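Local coordinates for protein flap endonuclease 1 (Desulfurococcus amylolyticus, PDB 3ORY) that probably cleaves 5' flaps from branched DNA as a structure-specific nuclease of the XPG family, as flap endonucleases do in replication and repair, at residues F76-I80 against R332-L337; S151-M156 against A317-L322; W310-P315 against Y340-F344. One frame throughout, in Å; residues are numbered along the deposited sequence.

Contact 1 (F76-I80 against R332-L337); sequences FYRTI and RVSTAL
Three side chains of helix 70-84 close on the methyl of Ala336: Phe76 with CE2, Tyr77 with CE1 and Ile80 with CD1, each 3.8 Å from Ala336 CB. Phe76 has CG anti to its nitrogen (chi1 -179°), a rotamer that extends the ring across to Ala336. Its far rim slots between Val333 and Leu337, with Phe76 CE1 4.1 Å from Leu337 CD2; this methyl and Val333 O both lie at the ring edge, near its plane, and the Leu337 side chain crosses Phe76 at about a right angle. Helix 70-84 belongs to the XPG N-terminal domain, of the PIN clan, and the last helix of the model, 330-347, packs alongside it. Segments 76-80 and 332-337 run nearly parallel, 17° apart, with axes 11.3 Å from each other, a spacing spanned largely by the aromatic rings. Tyr77 turns the other way (chi1 -69°, CG beside the nitrogen), bringing one ring face under Phe76, whose CD2 stands 3.5 Å above the plane of the Tyr77 ring, over its centre. Ile80 CD1 sits 3.5 Å above the plane of the Phe76 ring, displaced toward its rim. At the more exposed margin Tyr77 OH touches the aliphatic start of Arg332, 3.6 Å from Arg332 CB, while Arg332 O lies near the tyrosine ring plane. Phe76 also packs on Val318 and Leu322 of helix 315-325.

Contact 2 (S151-M156 against A317-L322); sequences SLLDAM and AVKRIL
Ala155 and Val318 bring the two backbones closest, their CA atoms 5.4 Å apart, where segments 151-156 and 317-322 run antiparallel at 154° with axes 9.0 Å from each other. Ala155 points straight at the other helix, and its single methyl is received by three residues: Ala155 CB is 3.6 Å from Val318 CG2, 3.7 Å from Ala317 CB and also in contact with Ile321 CD1. Having no more than a methyl at Ala155 and at Ala317 lets the backbones come this near. Val318 divides its branches between neighbours. With CG1 anti to the nitrogen (chi1 176°), that methyl faces Leu152, while CG2 touches both the Ala155 methyl and Met156, 4.0 Å from Met156 CG. One turn on, Ile321 reaches across with its CD1 tip, which rests 3.7 Å from Ser151 O, an oxygen already bonded to Ala155 N within its own helix, and also touches Leu152 CA. Leu152 leans over from the flank, its CD1 touching both Val318 CG1 and Leu322 CD2, 4.1 Å from the latter; the two leucine side chains cross at about a right angle. Helix 315-325 widens into a pi-type turn at 320-322, where Ile321 and Leu322 make these contacts. No hydrogen bond spans the pair, and Phe76 of helix 70-84 packs against Leu152 and Met156. The arrangement is an antiparallel helix pair with Ala155 at the point of nearest approach: helix 143-156, which leads into strand 160-162 of the nuclease's central sheet, receives helix 315-325 from the C-terminal part of the chain.

Contact 3 (W310-P315 against Y340-F344); sequences WHTPDP and YVKAF
Trp310 starts the loop's contact with its CB, 3.9 Å from Phe344 CZ; the indole leads away from the helix, and its NE1 bonds to Pro89 O. His311 sets out with its CB pointing away from the helix but turns its carbonyl to the phenyl ring: His311 O is 3.0 Å from Phe344 CZ, a tight fit, and 3.6 Å from both Phe344 CE1 and Phe344 CE2, so the oxygen lies obliquely above the CZ end of the ring, on the face that Pro313 covers. Thr312 merely skirts the same ring. Pro313 is the centre of the contact, wedged among three side chains. Its CD stands over one face of Phe344, 3.6 Å from the ring centroid and 11° off the normal, in a CH-pi contact. Phe344 is brought under the proline by its extended first torsion (chi1 -169°, CG opposite the nitrogen). Pro313 CG meets Tyr340 CE2 at 3.5 Å, the tyrosine running obliquely past, with its hydroxyl hydrogen-bonded to Met156 O. Pro313 CB faces Val341 CG1. Asp314 turns away and caps Ala317 N with OD1, at the start of helix 315-325. Pro315 opens that helix, its CG 4.1 Å from Val341 CG1, the two side chains meeting at about a right angle. No hydrogen bond joins loop to helix, so the contact rests on shape and dispersion, with a probable electrostatic share where the proline carbon next to nitrogen offers slightly positive hydrogens to the pi cloud.

Overall arrangement
The three contacts lie on one side of the chain's centre, their own centres about 11 Å apart. Contacts 1 and 2 are buried helix-helix packings, parallel and widely spaced in the first, antiparallel and closer in the second; contact 3 is partly buried and sets a loop against a helix. Contacts 1 and 3 share helix 330-347, and Ile80 packs on Tyr340 where they join. Phe76 ties contact 1 to contact 2, with CG 3.5 Å from Leu322 CD1. Contacts 2 and 3 meet through polar groups instead, near the end of helix 143-156, where Ala155 O also bonds to the backbone N of Asp314.

Contact 1 (F76-I80 against R332-L337)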
loop_
_atom_site.group_PDB
_atom_site.type_symbol
_atom_site.label_atom_id
_atom_site.label_comp_id
_atom_site.label_asym_id
_atom_site.label_seq_id
_atom_site.Cartn_x
_atom_site.Cartn_y
_atom_site.Cartn_z
ATOM N N PHE A 76 -3.105 -0.842 14.183
ATOM C CA PHE A 76 -2.870 -0.352 15.534
ATOM C C PHE A 76 -1.386 -0.093 15.807
ATOM O O PHE A 76 -0.979 1.045 16.047
ATOM C CB PHE A 76 -3.453 -1.340 16.550
ATOM C CG PHE A 76 -3.290 -0.918 17.992
ATOM C CD1 PHE A 76 -3.897 0.246 18.473
ATOM C CD2 PHE A 76 -2.559 -1.710 18.879
ATOM C CE1 PHE A 76 -3.752 0.619 19.824
ATOM C CE2 PHE A 76 -2.414 -1.345 20.226
ATOM C CZ PHE A 76 -3.014 -0.183 20.695
ATOM N N TYR A 77 -0.583 -1.144 15.742
ATOM C CA TYR A 77 0.816 -1.056 16.152
ATOM C C TYR A 77 1.681 -0.204 15.228
ATOM O O TYR A 77 2.540 0.534 15.702
ATOM C CB TYR A 77 1.420 -2.451 16.364
ATOM C CG TYR A 77 0.838 -3.150 17.577
ATOM C CD1 TYR A 77 1.105 -2.681 18.874
ATOM C CD2 TYR A 77 0.026 -4.278 17.440
ATOM C CE1 TYR A 77 0.570 -3.319 20.000
ATOM C CE2 TYR A 77 -0.509 -4.927 18.567
ATOM C CZ TYR A 77 -0.235 -4.435 19.835
ATOM O OH TYR A 77 -0.765 -5.062 20.940
ATOM N N ARG A 78 1.445 -0.298 13.917
ATOM C CA ARG A 78 2.213 0.492 12.958
ATOM C C ARG A 78 1.877 1.976 13.058
ATOM O O ARG A 78 2.774 2.818 12.980
ATOM C CB ARG A 78 2.001 -0.012 11.528
ATOM C CG ARG A 78 2.672 0.827 10.436
ATOM C CD ARG A 78 4.198 0.844 10.582
ATOM N NE ARG A 78 4.769 -0.504 10.644
ATOM C CZ ARG A 78 6.039 -0.792 10.364
ATOM N NH1 ARG A 78 6.871 0.167 9.983
ATOM N NH2 ARG A 78 6.472 -2.041 10.447
ATOM N N THR A 79 0.594 2.296 13.241
ATOM C CA THR A 79 0.183 3.698 13.373
ATOM C C THR A 79 0.792 4.328 14.626
ATOM O O THR A 79 1.230 5.478 14.588
ATOM C CB THR A 79 -1.345 3.878 13.363
ATOM O OG1 THR A 79 -1.874 3.343 12.140
ATOM C CG2 THR A 79 -1.723 5.359 13.455
ATOM N N ILE A 80 0.805 3.566 15.718
ATOM C CA ILE A 80 1.472 3.985 16.958
ATOM C C ILE A 80 2.938 4.313 16.692
ATOM O O ILE A 80 3.411 5.378 17.083
ATOM C CB ILE A 80 1.351 2.929 18.082
ATOM C CG1 ILE A 80 -0.097 2.846 18.556
ATOM C CG2 ILE A 80 2.259 3.285 19.290
ATOM C CD1 ILE A 80 -0.332 1.779 19.608
ATOM N N ARG A 332 -0.878 -6.206 26.302
ATOM C CA ARG A 332 -0.200 -5.635 25.145
ATOM C C ARG A 332 -0.892 -4.365 24.650
ATOM O O ARG A 332 -0.227 -3.364 24.370
ATOM C CB ARG A 332 -0.018 -6.673 24.031
ATOM C CG ARG A 332 1.093 -7.693 24.346
ATOM C CD ARG A 332 1.523 -8.495 23.109
ATOM N NE ARG A 332 0.534 -9.510 22.732
ATOM C CZ ARG A 332 0.474 -10.740 23.251
ATOM N NH1 ARG A 332 -0.467 -11.587 22.842
ATOM N NH2 ARG A 332 1.344 -11.125 24.182
ATOM N N VAL A 333 -2.225 -4.392 24.587
ATOM C CA VAL A 333 -2.979 -3.224 24.136
ATOM C C VAL A 333 -2.859 -2.056 25.125
ATOM O O VAL A 333 -2.609 -0.917 24.718
ATOM C CB VAL A 333 -4.462 -3.574 23.823
ATOM C CG1 VAL A 333 -5.284 -2.319 23.614
ATOM C CG2 VAL A 333 -4.531 -4.476 22.601
ATOM N N SER A 334 -3.019 -2.339 26.416
ATOM C CA SER A 334 -2.908 -1.292 27.447
ATOM C C SER A 334 -1.527 -0.625 27.484
ATOM O O SER A 334 -1.431 0.603 27.528
ATOM C CB SER A 334 -3.285 -1.831 28.826
ATOM O OG SER A 334 -4.612 -2.333 28.821
ATOM N N THR A 335 -0.469 -1.441 27.470
ATOM C CA THR A 335 0.912 -0.942 27.421
ATOM C C THR A 335 1.137 -0.046 26.187
ATOM O O THR A 335 1.673 1.058 26.308
ATOM C CB THR A 335 1.942 -2.109 27.459
ATOM O OG1 THR A 335 1.767 -2.860 28.664
ATOM C CG2 THR A 335 3.362 -1.591 27.421
ATOM N N ALA A 336 0.702 -0.511 25.013
ATOM C CA ALA A 336 0.838 0.285 23.792
ATOM C C ALA A 336 0.066 1.605 23.885
ATOM O O ALA A 336 0.577 2.654 23.487
ATOM C CB ALA A 336 0.403 -0.515 22.565
ATOM N N LEU A 337 -1.161 1.551 24.407
ATOM C CA LEU A 337 -1.967 2.762 24.587
ATOM C C LEU A 337 -1.296 3.784 25.522
ATOM O O LEU A 337 -1.287 4.984 25.230
ATOM C CB LEU A 337 -3.376 2.420 25.084
ATOM C CG LEU A 337 -4.357 1.881 24.034
ATOM C CD1 LEU A 337 -5.591 1.309 24.729
ATOM C CD2 LEU A 337 -4.729 2.961 22.996
#

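Contact 2 (S151-M156 against A317-L322)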
loop_
_atom_site.group_PDB
_atom_site.type_symbol
_atom_site.label_atom_id
_atom_site.label_comp_id
_atom_site.label_asym_id
_atom_site.label_seq_id
_atom_site.Cartn_x
_atom_site.Cartn_y
_atom_site.Cartn_z
ATOM N N SER A 151 -13.280 2.463 12.136
ATOM C CA SER A 151 -13.673 2.572 13.549
ATOM C C SER A 151 -12.463 2.620 14.470
ATOM O O SER A 151 -12.447 3.388 15.431
ATOM C CB SER A 151 -14.577 1.408 13.968
ATOM O OG SER A 151 -15.806 1.452 13.261
ATOM N N LEU A 152 -11.459 1.793 14.190
ATOM C CA LEU A 152 -10.244 1.784 15.011
ATOM C C LEU A 152 -9.502 3.130 14.945
ATOM O O LEU A 152 -9.080 3.669 15.974
ATOM C CB LEU A 152 -9.313 0.627 14.618
ATOM C CG LEU A 152 -7.967 0.578 15.359
ATOM C CD1 LEU A 152 -8.158 0.367 16.889
ATOM C CD2 LEU A 152 -7.059 -0.495 14.767
ATOM N N LEU A 153 -9.342 3.664 13.734
ATOM C CA LEU A 153 -8.687 4.958 13.559
ATOM C C LEU A 153 -9.430 6.065 14.305
ATOM O O LEU A 153 -8.789 6.886 14.974
ATOM C CB LEU A 153 -8.496 5.297 12.070
ATOM C CG LEU A 153 -7.587 4.319 11.306
ATOM C CD1 LEU A 153 -7.697 4.527 9.793
ATOM C CD2 LEU A 153 -6.123 4.407 11.758
ATOM N N ASP A 154 -10.770 6.072 14.200
ATOM C CA ASP A 154 -11.608 6.998 14.973
ATOM C C ASP A 154 -11.280 6.918 16.466
ATOM O O ASP A 154 -11.057 7.945 17.117
ATOM C CB ASP A 154 -13.110 6.708 14.788
ATOM C CG ASP A 154 -13.605 6.984 13.369
ATOM O OD1 ASP A 154 -12.865 7.597 12.570
ATOM O OD2 ASP A 154 -14.747 6.567 13.057
ATOM N N ALA A 155 -11.251 5.701 17.002
ATOM C CA ALA A 155 -10.908 5.491 18.414
ATOM C C ALA A 155 -9.503 6.002 18.767
ATOM O O ALA A 155 -9.273 6.495 19.883
ATOM C CB ALA A 155 -11.058 4.026 18.782
ATOM N N MET A 156 -8.574 5.893 17.817
ATOM C CA MET A 156 -7.177 6.327 18.019
ATOM C C MET A 156 -6.985 7.837 17.819
ATOM O O MET A 156 -5.919 8.371 18.117
ATOM C CB MET A 156 -6.223 5.566 17.080
ATOM C CG MET A 156 -6.143 4.051 17.314
ATOM S SD MET A 156 -5.047 3.196 16.140
ATOM C CE MET A 156 -3.436 3.775 16.669
ATOM N N ALA A 317 -12.322 2.992 23.933
ATOM C CA ALA A 317 -12.898 2.611 22.640
ATOM C C ALA A 317 -11.929 1.708 21.881
ATOM O O ALA A 317 -12.349 0.729 21.273
ATOM C CB ALA A 317 -13.258 3.842 21.811
ATOM N N VAL A 318 -10.634 2.021 21.945
ATOM C CA VAL A 318 -9.621 1.143 21.353
ATOM C C VAL A 318 -9.658 -0.240 22.023
ATOM O O VAL A 318 -9.664 -1.263 21.336
ATOM C CB VAL A 318 -8.190 1.729 21.423
ATOM C CG1 VAL A 318 -7.174 0.721 20.872
ATOM C CG2 VAL A 318 -8.091 3.043 20.640
ATOM N N LYS A 319 -9.695 -0.265 23.359
ATOM C CA LYS A 319 -9.780 -1.531 24.095
ATOM C C LYS A 319 -11.010 -2.347 23.692
ATOM O O LYS A 319 -10.906 -3.553 23.461
ATOM C CB LYS A 319 -9.796 -1.318 25.607
ATOM C CG LYS A 319 -9.892 -2.649 26.359
ATOM C CD LYS A 319 -10.917 -2.653 27.486
ATOM C CE LYS A 319 -12.269 -2.151 27.072
ATOM N NZ LYS A 319 -13.324 -2.754 27.926
ATOM N N ARG A 320 -12.168 -1.688 23.616
ATOM C CA ARG A 320 -13.407 -2.370 23.221
ATOM C C ARG A 320 -13.257 -3.060 21.860
ATOM O O ARG A 320 -13.554 -4.251 21.725
ATOM C CB ARG A 320 -14.610 -1.413 23.251
ATOM C CG ARG A 320 -15.039 -0.997 24.687
ATOM C CD ARG A 320 -16.455 -0.377 24.747
ATOM N NE ARG A 320 -16.703 0.558 23.641
ATOM C CZ ARG A 320 -16.480 1.873 23.686
ATOM N NH1 ARG A 320 -16.004 2.446 24.792
ATOM N NH2 ARG A 320 -16.737 2.622 22.613
ATOM N N ILE A 321 -12.765 -2.329 20.867
ATOM C CA ILE A 321 -12.533 -2.900 19.534
ATOM C C ILE A 321 -11.524 -4.066 19.557
ATOM O O ILE A 321 -11.851 -5.189 19.147
ATOM C CB ILE A 321 -12.100 -1.812 18.519
ATOM C CG1 ILE A 321 -13.241 -0.808 18.307
ATOM C CG2 ILE A 321 -11.726 -2.450 17.181
ATOM C CD1 ILE A 321 -12.821 0.511 17.703
ATOM N N LEU A 322 -10.311 -3.812 20.046
ATOM C CA LEU A 322 -9.241 -4.808 19.974
ATOM C C LEU A 322 -9.383 -5.950 20.978
ATOM O O LEU A 322 -9.376 -7.124 20.596
ATOM C CB LEU A 322 -7.861 -4.147 20.123
ATOM C CG LEU A 322 -7.506 -3.085 19.077
ATOM C CD1 LEU A 322 -6.091 -2.600 19.325
ATOM C CD2 LEU A 322 -7.648 -3.626 17.656
#

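Contact 3 (W310-P315 against Y340-F344)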
loop_
_atom_site.group_PDB
_atom_site.type_symbol
_atom_site.label_atom_id
_atom_site.label_comp_id
_atom_site.label_asym_id
_atom_site.label_seq_id
_atom_site.Cartn_x
_atom_site.Cartn_y
_atom_site.Cartn_z
ATOM N N TRP A 310 -6.494 15.888 13.885
ATOM C CA TRP A 310 -6.207 14.834 14.842
ATOM C C TRP A 310 -6.954 15.104 16.151
ATOM O O TRP A 310 -6.968 16.237 16.642
ATOM C CB TRP A 310 -4.696 14.734 15.076
ATOM C CG TRP A 310 -3.940 14.277 13.850
ATOM C CD1 TRP A 310 -3.556 13.005 13.561
ATOM C CD2 TRP A 310 -3.498 15.088 12.750
ATOM N NE1 TRP A 310 -2.901 12.965 12.353
ATOM C CE2 TRP A 310 -2.854 14.229 11.832
ATOM C CE3 TRP A 310 -3.572 16.456 12.457
ATOM C CZ2 TRP A 310 -2.300 14.689 10.633
ATOM C CZ3 TRP A 310 -3.016 16.915 11.263
ATOM C CH2 TRP A 310 -2.390 16.034 10.368
ATOM N N HIS A 311 -7.581 14.066 16.703
ATOM C CA HIS A 311 -8.359 14.184 17.946
ATOM C C HIS A 311 -7.772 13.339 19.057
ATOM O O HIS A 311 -7.038 12.385 18.801
ATOM C CB HIS A 311 -9.821 13.783 17.724
ATOM C CG HIS A 311 -10.507 14.575 16.661
ATOM N ND1 HIS A 311 -10.644 15.947 16.725
ATOM C CD2 HIS A 311 -11.096 14.189 15.505
ATOM C CE1 HIS A 311 -11.282 16.373 15.649
ATOM N NE2 HIS A 311 -11.570 15.326 14.894
ATOM N N THR A 312 -8.106 13.697 20.296
ATOM C CA THR A 312 -7.644 12.973 21.468
ATOM C C THR A 312 -7.984 11.487 21.343
ATOM O O THR A 312 -9.133 11.134 21.106
ATOM C CB THR A 312 -8.281 13.560 22.753
ATOM O OG1 THR A 312 -8.021 14.968 22.797
ATOM C CG2 THR A 312 -7.710 12.899 24.018
ATOM N N PRO A 313 -6.976 10.609 21.488
ATOM C CA PRO A 313 -7.282 9.179 21.477
ATOM C C PRO A 313 -8.302 8.801 22.556
ATOM O O PRO A 313 -8.350 9.435 23.622
ATOM C CB PRO A 313 -5.929 8.529 21.758
ATOM C CG PRO A 313 -4.929 9.541 21.258
ATOM C CD PRO A 313 -5.526 10.871 21.569
ATOM N N ASP A 314 -9.115 7.789 22.260
ATOM C CA ASP A 314 -10.104 7.262 23.192
ATOM C C ASP A 314 -9.676 5.836 23.585
ATOM O O ASP A 314 -10.026 4.872 22.903
ATOM C CB ASP A 314 -11.494 7.295 22.527
ATOM C CG ASP A 314 -12.619 6.806 23.446
ATOM O OD1 ASP A 314 -12.363 6.199 24.507
ATOM O OD2 ASP A 314 -13.787 7.010 23.069
ATOM N N PRO A 315 -8.875 5.702 24.667
ATOM C CA PRO A 315 -8.301 4.396 25.026
ATOM C C PRO A 315 -9.346 3.304 25.248
ATOM O O PRO A 315 -9.172 2.177 24.778
ATOM C CB PRO A 315 -7.532 4.693 26.321
ATOM C CG PRO A 315 -7.139 6.140 26.178
ATOM C CD PRO A 315 -8.338 6.784 25.517
ATOM N N TYR A 340 1.279 5.305 23.449
ATOM C CA TYR A 340 0.669 6.039 22.350
ATOM C C TYR A 340 0.094 7.383 22.782
ATOM O O TYR A 340 0.317 8.386 22.104
ATOM C CB TYR A 340 -0.401 5.197 21.637
ATOM C CG TYR A 340 -1.201 5.952 20.593
ATOM C CD1 TYR A 340 -0.580 6.520 19.468
ATOM C CD2 TYR A 340 -2.586 6.084 20.717
ATOM C CE1 TYR A 340 -1.330 7.206 18.493
ATOM C CE2 TYR A 340 -3.344 6.763 19.750
ATOM C CZ TYR A 340 -2.704 7.323 18.646
ATOM O OH TYR A 340 -3.460 7.998 17.713
ATOM N N VAL A 341 -0.635 7.412 23.898
ATOM C CA VAL A 341 -1.229 8.675 24.361
ATOM C C VAL A 341 -0.160 9.724 24.702
ATOM O O VAL A 341 -0.329 10.910 24.407
ATOM C CB VAL A 341 -2.269 8.502 25.514
ATOM C CG1 VAL A 341 -3.465 7.660 25.040
ATOM C CG2 VAL A 341 -1.648 7.909 26.776
ATOM N N LYS A 342 0.945 9.278 25.293
ATOM C CA LYS A 342 2.058 10.179 25.597
ATOM C C LYS A 342 2.676 10.746 24.323
ATOM O O LYS A 342 2.838 11.961 24.194
ATOM C CB LYS A 342 3.115 9.485 26.463
ATOM C CG LYS A 342 2.639 9.102 27.880
ATOM C CD LYS A 342 2.479 10.313 28.831
ATOM C CE LYS A 342 1.064 10.931 28.785
ATOM N NZ LYS A 342 -0.014 9.992 29.228
ATOM N N ALA A 343 2.978 9.866 23.371
ATOM C CA ALA A 343 3.572 10.290 22.108
ATOM C C ALA A 343 2.617 11.187 21.309
ATOM O O ALA A 343 3.058 12.128 20.653
ATOM C CB ALA A 343 4.016 9.084 21.292
ATOM N N PHE A 344 1.313 10.909 21.392
ATOM C CA PHE A 344 0.293 11.725 20.719
ATOM C C PHE A 344 0.301 13.159 21.246
ATOM O O PHE A 344 0.301 14.113 20.476
ATOM C CB PHE A 344 -1.104 11.113 20.905
ATOM C CG PHE A 344 -2.165 11.737 20.037
ATOM C CD1 PHE A 344 -2.565 11.117 18.856
ATOM C CD2 PHE A 344 -2.774 12.936 20.403
ATOM C CE1 PHE A 344 -3.553 11.686 18.044
ATOM C CE2 PHE A 344 -3.759 13.513 19.594
ATOM C CZ PHE A 344 -4.143 12.887 18.416
#